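Local coordinates for protein methyltransferase (Streptococcus mutans, PDB 2B78) that is a putative S-adenosylmethionine-dependent methyltransferase, possibly acting on RNA, that pairs a PUA-like domain with a Rossmann-like methyltransferase domain, at residues A[4-7]-A[8-12]; A[67-70]-A[71-75]; A[316-319]-A[320-323]. All coordinates share one frame; numbering follows the deposited sequence.

Contact 1: residues A[4-7]-A[8-12]; sequences LMVG and SFAEK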
loop_
_atom_site.group_PDB
_atom_site.type_symbol
_atom_site.label_atom_id
_atom_site.label_comp_id
_atom_site.label_asym_id
_atom_site.label_seq_id
_atom_site.Cartn_x
_atom_site.Cartn_y
_atom_site.Cartn_z
ATOM N N LEU A 4 -19.509 -23.427 11.329
ATOM C CA LEU A 4 -18.754 -23.888 10.174
ATOM C C LEU A 4 -17.640 -24.837 10.591
ATOM O O LEU A 4 -16.743 -24.461 11.349
ATOM C CB LEU A 4 -18.167 -22.680 9.438
ATOM C CG LEU A 4 -17.394 -22.883 8.134
ATOM C CD1 LEU A 4 -18.279 -23.577 7.103
ATOM C CD2 LEU A 4 -16.932 -21.522 7.611
ATOM N N MET A 5 -17.705 -26.076 10.114
ATOM C CA MET A 5 -16.670 -27.049 10.444
ATOM C C MET A 5 -15.584 -26.865 9.394
ATOM O O MET A 5 -15.850 -26.924 8.194
ATOM C CB MET A 5 -17.224 -28.475 10.400
ATOM C CG MET A 5 -16.286 -29.509 11.009
ATOM S SD MET A 5 -17.019 -31.160 11.086
ATOM C CE MET A 5 -18.093 -30.970 12.513
ATOM N N VAL A 6 -14.359 -26.630 9.845
ATOM C CA VAL A 6 -13.260 -26.390 8.927
ATOM C C VAL A 6 -12.329 -27.575 8.710
ATOM O O VAL A 6 -12.277 -28.499 9.515
ATOM C CB VAL A 6 -12.446 -25.173 9.400
ATOM C CG1 VAL A 6 -13.389 -23.994 9.597
ATOM C CG2 VAL A 6 -11.719 -25.492 10.702
ATOM N N GLY A 7 -11.594 -27.525 7.604
ATOM C CA GLY A 7 -10.660 -28.585 7.267
ATOM C C GLY A 7 -9.396 -28.552 8.101
ATOM O O GLY A 7 -9.133 -27.583 8.818
ATOM N N SER A 8 -8.603 -29.615 8.003
ATOM C CA SER A 8 -7.366 -29.711 8.757
ATOM C C SER A 8 -6.444 -28.519 8.501
ATOM O O SER A 8 -5.947 -27.896 9.443
ATOM C CB SER A 8 -6.646 -31.017 8.407
ATOM O OG SER A 8 -5.500 -31.189 9.227
ATOM N N PHE A 9 -6.217 -28.197 7.229
ATOM C CA PHE A 9 -5.338 -27.081 6.882
ATOM C C PHE A 9 -5.865 -25.759 7.443
ATOM O O PHE A 9 -5.114 -24.982 8.032
ATOM C CB PHE A 9 -5.195 -26.961 5.361
ATOM C CG PHE A 9 -3.881 -26.377 4.926
ATOM C CD1 PHE A 9 -2.711 -27.127 5.023
ATOM C CD2 PHE A 9 -3.803 -25.074 4.447
ATOM C CE1 PHE A 9 -1.482 -26.584 4.650
ATOM C CE2 PHE A 9 -2.582 -24.520 4.071
ATOM C CZ PHE A 9 -1.417 -25.276 4.174
ATOM N N ALA A 10 -7.150 -25.495 7.243
ATOM C CA ALA A 10 -7.749 -24.267 7.753
ATOM C C ALA A 10 -7.532 -24.186 9.260
ATOM O O ALA A 10 -7.244 -23.120 9.803
ATOM C CB ALA A 10 -9.246 -24.244 7.432
ATOM N N GLU A 11 -7.657 -25.329 9.925
ATOM C CA GLU A 11 -7.491 -25.425 11.374
ATOM C C GLU A 11 -6.094 -25.027 11.863
ATOM O O GLU A 11 -5.956 -24.152 12.716
ATOM C CB GLU A 11 -7.796 -26.856 11.833
ATOM C CG GLU A 11 -7.916 -27.011 13.336
ATOM C CD GLU A 11 -8.075 -28.458 13.769
ATOM O OE1 GLU A 11 -8.825 -29.201 13.104
ATOM O OE2 GLU A 11 -7.455 -28.849 14.780
ATOM N N LYS A 12 -5.059 -25.670 11.334
ATOM C CA LYS A 12 -3.702 -25.356 11.762
ATOM C C LYS A 12 -3.391 -23.873 11.569
ATOM O O LYS A 12 -2.725 -23.261 12.401
ATOM C CB LYS A 12 -2.675 -26.227 11.015
ATOM C CG LYS A 12 -2.660 -26.056 9.506
ATOM C CD LYS A 12 -1.864 -27.166 8.809
ATOM C CE LYS A 12 -0.405 -26.796 8.536
ATOM N NZ LYS A 12 0.461 -26.657 9.744
HETATM O O HOH W 1 -10.577 -29.894 11.144
#
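V6 and A10 meet through their beta carbons, V6 CB lying 3.9 Å from A10 CB where the chain leaves strand 2-5 and winds into helix 8-16. Both CB atoms head for the partner segment, and both residues are buried, which makes this pair the apolar side of the turn. The branches of V6 are set by a chi1 of -53°: CG1 points away from the carbonyl carbon, while CG2 is tucked over the residue's own main chain. That rotation carries CG2 toward the first turn of the helix, where it comes within 4.1 Å of E11 N and 4.3 Å of E11 CB.

The polar link is made by the backbone. E11 N donates to G7 O over 2.9 Å, with an N-H...O angle of 152°. The same oxygen is brushed by two beta carbons, A10 CB at 3.6 Å and E11 CB at 3.4 Å. In E11 the CB-CG bond runs opposite to the N-CA bond (chi1 -169°) and the chain stays extended through chi2, a shape that takes the carboxylate away from the V6-A10 pair. A water lies 2.7 Å from both E11 OE1 and V6 O and can bridge the side chain back to V6, the residue just past the strand; it has more acceptors in reach than protons, so both bonds need not be made at once. OE2 faces K15 in a long, weak ion pair.

Y26 lies against both V6 and A10, and L46 of strand 45-54 touches both V6 and E11. With G7 at the N-cap position and its carbonyl starting the i to i+4 ladder, the arrangement is that of a strand-to-helix turn in the PUA-like part of the chain.

Contact 2: residues A[67-70]-A[71-75]; sequences VSLN and VTYFI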
loop_
_atom_site.group_PDB
_atom_site.type_symbol
_atom_site.label_atom_id
_atom_site.label_comp_id
_atom_site.label_asym_id
_atom_site.label_seq_id
_atom_site.Cartn_x
_atom_site.Cartn_y
_atom_site.Cartn_z
ATOM N N VAL A 67 -17.464 -13.929 20.778
ATOM C CA VAL A 67 -17.672 -12.508 20.983
ATOM C C VAL A 67 -18.699 -12.005 19.988
ATOM O O VAL A 67 -19.014 -12.683 19.008
ATOM C CB VAL A 67 -16.350 -11.730 20.797
ATOM C CG1 VAL A 67 -15.307 -12.229 21.794
ATOM C CG2 VAL A 67 -15.839 -11.901 19.380
ATOM N N SER A 68 -19.241 -10.824 20.255
ATOM C CA SER A 68 -20.222 -10.223 19.361
ATOM C C SER A 68 -19.608 -8.938 18.832
ATOM O O SER A 68 -18.822 -8.293 19.527
ATOM C CB SER A 68 -21.525 -9.921 20.112
ATOM O OG SER A 68 -21.280 -9.063 21.210
ATOM N N LEU A 69 -19.964 -8.571 17.603
ATOM C CA LEU A 69 -19.433 -7.361 16.979
ATOM C C LEU A 69 -20.257 -6.111 17.246
ATOM O O LEU A 69 -20.899 -5.586 16.335
ATOM C CB LEU A 69 -19.322 -7.537 15.461
ATOM C CG LEU A 69 -18.237 -8.443 14.889
ATOM C CD1 LEU A 69 -18.267 -8.331 13.364
ATOM C CD2 LEU A 69 -16.878 -8.029 15.425
ATOM N N ASN A 70 -20.243 -5.620 18.478
ATOM C CA ASN A 70 -20.992 -4.413 18.790
ATOM C C ASN A 70 -20.037 -3.218 18.821
ATOM O O ASN A 70 -18.817 -3.375 18.674
ATOM C CB ASN A 70 -21.719 -4.558 20.129
ATOM C CG ASN A 70 -20.816 -5.061 21.224
ATOM O OD1 ASN A 70 -19.627 -4.746 21.250
ATOM N ND2 ASN A 70 -21.376 -5.838 22.153
ATOM N N VAL A 71 -20.579 -2.022 19.007
ATOM C CA VAL A 71 -19.736 -0.835 19.013
ATOM C C VAL A 71 -18.602 -0.909 20.041
ATOM O O VAL A 71 -17.492 -0.434 19.783
ATOM C CB VAL A 71 -20.593 0.455 19.206
ATOM C CG1 VAL A 71 -21.283 0.444 20.553
ATOM C CG2 VAL A 71 -19.717 1.686 19.041
ATOM N N THR A 72 -18.854 -1.528 21.191
ATOM C CA THR A 72 -17.812 -1.635 22.211
ATOM C C THR A 72 -16.634 -2.486 21.743
ATOM O O THR A 72 -15.482 -2.214 22.094
ATOM C CB THR A 72 -18.362 -2.223 23.527
ATOM O OG1 THR A 72 -19.179 -1.241 24.175
ATOM C CG2 THR A 72 -17.221 -2.612 24.461
ATOM N N TYR A 73 -16.921 -3.512 20.955
ATOM C CA TYR A 73 -15.859 -4.374 20.460
ATOM C C TYR A 73 -14.905 -3.562 19.587
ATOM O O TYR A 73 -13.695 -3.763 19.635
ATOM C CB TYR A 73 -16.438 -5.531 19.650
ATOM C CG TYR A 73 -15.385 -6.523 19.211
ATOM C CD1 TYR A 73 -14.835 -7.431 20.115
ATOM C CD2 TYR A 73 -14.931 -6.548 17.890
ATOM C CE1 TYR A 73 -13.861 -8.343 19.718
ATOM C CE2 TYR A 73 -13.954 -7.460 17.481
ATOM C CZ TYR A 73 -13.429 -8.352 18.400
ATOM O OH TYR A 73 -12.479 -9.265 18.004
ATOM N N PHE A 74 -15.448 -2.642 18.790
ATOM C CA PHE A 74 -14.605 -1.820 17.930
ATOM C C PHE A 74 -13.871 -0.738 18.718
ATOM O O PHE A 74 -12.742 -0.371 18.373
ATOM C CB PHE A 74 -15.433 -1.220 16.788
ATOM C CG PHE A 74 -15.842 -2.232 15.753
ATOM C CD1 PHE A 74 -14.887 -2.834 14.936
ATOM C CD2 PHE A 74 -17.169 -2.622 15.628
ATOM C CE1 PHE A 74 -15.256 -3.817 14.012
ATOM C CE2 PHE A 74 -17.543 -3.600 14.710
ATOM C CZ PHE A 74 -16.585 -4.199 13.902
ATOM N N ILE A 75 -14.487 -0.232 19.783
ATOM C CA ILE A 75 -13.820 0.780 20.610
ATOM C C ILE A 75 -12.534 0.151 21.166
ATOM O O ILE A 75 -11.466 0.778 21.161
ATOM C CB ILE A 75 -14.740 1.245 21.779
ATOM C CG1 ILE A 75 -15.847 2.141 21.222
ATOM C CG2 ILE A 75 -13.939 1.990 22.835
ATOM C CD1 ILE A 75 -16.943 2.470 22.218
#
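L69 and Y73 carry the apolar part of this contact, L69 CD2 lying 3.5 Å from Y73 CD2 and at nearly the same distance from CE2. The two side chains run at a slant to one another, and the methyl approaches the ring obliquely along its CD2-CE2 bond. V67 meets the other ring flank: its CG2 is 4.1 Å from Y73 CE1, and the two side chains cross at about a right angle. Y73 reaches both because its CG points away from its own N, which swings the ring back over 67-70, the segment its CB already faces. Close to the ring's root, S68 O lies 3.7 Å from Y73 CB. The methyl L69 CD2 also extends to F74, 4.1 Å from CZ, so one methyl touches two aromatic residues that are neighbours in sequence.

N70 turns the other way from this group. Its chi1 of 49° brings CG in over the residue's own main chain, folding the amide back toward the backbone N-H groups of the first helical turn. There OD1 accepts from Y73 N over 3.0 Å; the N-H...O angle is 144°, and the C=O...N angle of 168° places the donor almost in line with the carbonyl bond. Y73 N also has a weak bond to N70 O, so two acceptors of one residue share this N-H, and F74 N makes a weak, 3.4 Å bond to N70 O.

Beyond the segments, I62 of strand 57-63 touches L69 and Y73, while F107 meets the F74 ring edge-to-face and I135 and A138 of helix 132-142 pack on F74. The bond from the N70 side chain to the backbone N three residues on is the signature of an asparagine N-cap, here at the start of helix 71-83.

Contact 3: residues A[316-319]-A[320-323]; sequences QGLE and ILSE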
loop_
_atom_site.group_PDB
_atom_site.type_symbol
_atom_site.label_atom_id
_atom_site.label_comp_id
_atom_site.label_asym_id
_atom_site.label_seq_id
_atom_site.Cartn_x
_atom_site.Cartn_y
_atom_site.Cartn_z
ATOM N N GLN A 316 14.522 -4.331 -19.887
ATOM C CA GLN A 316 14.590 -3.105 -20.659
ATOM C C GLN A 316 15.172 -1.936 -19.868
ATOM O O GLN A 316 15.838 -1.069 -20.435
ATOM C CB GLN A 316 13.206 -2.794 -21.225
ATOM C CG GLN A 316 12.792 -3.838 -22.268
ATOM C CD GLN A 316 11.560 -3.445 -23.057
ATOM O OE1 GLN A 316 11.392 -2.279 -23.425
ATOM N NE2 GLN A 316 10.698 -4.421 -23.340
ATOM N N GLY A 317 14.946 -1.922 -18.560
ATOM C CA GLY A 317 15.509 -0.867 -17.737
ATOM C C GLY A 317 17.026 -0.956 -17.737
ATOM O O GLY A 317 17.726 0.060 -17.805
ATOM N N LEU A 318 17.545 -2.180 -17.664
ATOM C CA LEU A 318 18.984 -2.399 -17.665
ATOM C C LEU A 318 19.635 -1.864 -18.930
ATOM O O LEU A 318 20.795 -1.457 -18.905
ATOM C CB LEU A 318 19.292 -3.889 -17.525
ATOM C CG LEU A 318 19.068 -4.440 -16.120
ATOM C CD1 LEU A 318 19.173 -5.953 -16.120
ATOM C CD2 LEU A 318 20.094 -3.832 -15.186
ATOM N N GLU A 319 18.880 -1.847 -20.027
ATOM C CA GLU A 319 19.393 -1.366 -21.308
ATOM C C GLU A 319 19.647 0.138 -21.323
ATOM O O GLU A 319 20.433 0.628 -22.135
ATOM C CB GLU A 319 18.425 -1.720 -22.442
ATOM C CG GLU A 319 18.200 -3.211 -22.660
ATOM C CD GLU A 319 17.295 -3.473 -23.844
ATOM O OE1 GLU A 319 17.678 -3.097 -24.975
ATOM O OE2 GLU A 319 16.202 -4.040 -23.652
ATOM N N ILE A 320 18.970 0.872 -20.445
ATOM C CA ILE A 320 19.160 2.317 -20.372
ATOM C C ILE A 320 19.687 2.760 -19.001
ATOM O O ILE A 320 19.526 3.913 -18.609
ATOM C CB ILE A 320 17.851 3.085 -20.698
ATOM C CG1 ILE A 320 16.729 2.666 -19.744
ATOM C CG2 ILE A 320 17.442 2.820 -22.149
ATOM C CD1 ILE A 320 15.428 3.463 -19.923
ATOM N N LEU A 321 20.342 1.846 -18.285
ATOM C CA LEU A 321 20.903 2.154 -16.966
ATOM C C LEU A 321 22.406 2.406 -17.062
ATOM O O LEU A 321 23.137 1.621 -17.670
ATOM C CB LEU A 321 20.657 0.987 -16.005
ATOM C CG LEU A 321 21.013 1.216 -14.540
ATOM C CD1 LEU A 321 19.951 2.112 -13.910
ATOM C CD2 LEU A 321 21.069 -0.129 -13.813
ATOM N N SER A 322 22.870 3.489 -16.448
ATOM C CA SER A 322 24.290 3.840 -16.475
ATOM C C SER A 322 25.170 2.769 -15.849
ATOM O O SER A 322 24.691 1.883 -15.137
ATOM C CB SER A 322 24.527 5.149 -15.721
ATOM O OG SER A 322 23.713 6.189 -16.224
ATOM N N GLU A 323 26.466 2.861 -16.116
ATOM C CA GLU A 323 27.422 1.928 -15.538
ATOM C C GLU A 323 27.369 2.180 -14.029
ATOM O O GLU A 323 27.221 3.320 -13.597
ATOM C CB GLU A 323 28.821 2.221 -16.092
ATOM C CG GLU A 323 29.907 1.288 -15.604
ATOM C CD GLU A 323 31.242 1.536 -16.297
ATOM O OE1 GLU A 323 32.267 1.013 -15.810
ATOM O OE2 GLU A 323 31.267 2.250 -17.325
#
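I320 N donates to G317 O over 3.0 Å, an i to i+3 bond with an N-H...O angle of 147°, on the way from helix 306-319 to strand 321-322. The donor stands above the carbonyl plane, 58° out of it, as suits a tight i to i+3 turn. L321, the first of the extended residues, reaches L318 O through its N in a weak 3.4 Å bond.

Among the side chains, I320 folds back on 316-319. A chi1 of 58° keeps CG1 on the main-chain side, flanked by the residue's own N and C, and brings it 3.4 Å from G317 O, the same oxygen that I320 N binds. L318 and L321 join more loosely: their side chains pass at a slant and meet through CD2 methyls 4.1 Å apart. I327 of strand 325-331 and V385 touch both leucines, while A279 and I289 pack on I320. Q316 OE1 is bonded to R280 of helix 272-281, and the Q316 side chain lies about 7 Å from that of V272, a residue seen to bind S-adenosylhomocysteine in a structure of this protein, although the ligand is absent from this chain. The whole is a helix-to-strand connection, part of the alpha-beta alternation of a Rossmann-like methyltransferase fold.

In the fold
From the N terminus the three contacts come in series, each a local turn with no residues between its segments, so none nests within or crosses another. Contact 1 joins strand 2-5 to helix 8-16 in the PUA-like part. Contact 2 follows strand 57-63 of the same sheet and opens helix 71-83, which packs on helix 132-142; its centre is about 25 Å from that of contact 1. Contact 3, some 240 residues later, joins helix 306-319 to the short strand 321-322, just before strand 325-331 of the methyltransferase sheet. Its centre lies about 54 Å from that of contact 2, across the centre of the chain. The first two mark helix starts, the third a helix-to-strand passage.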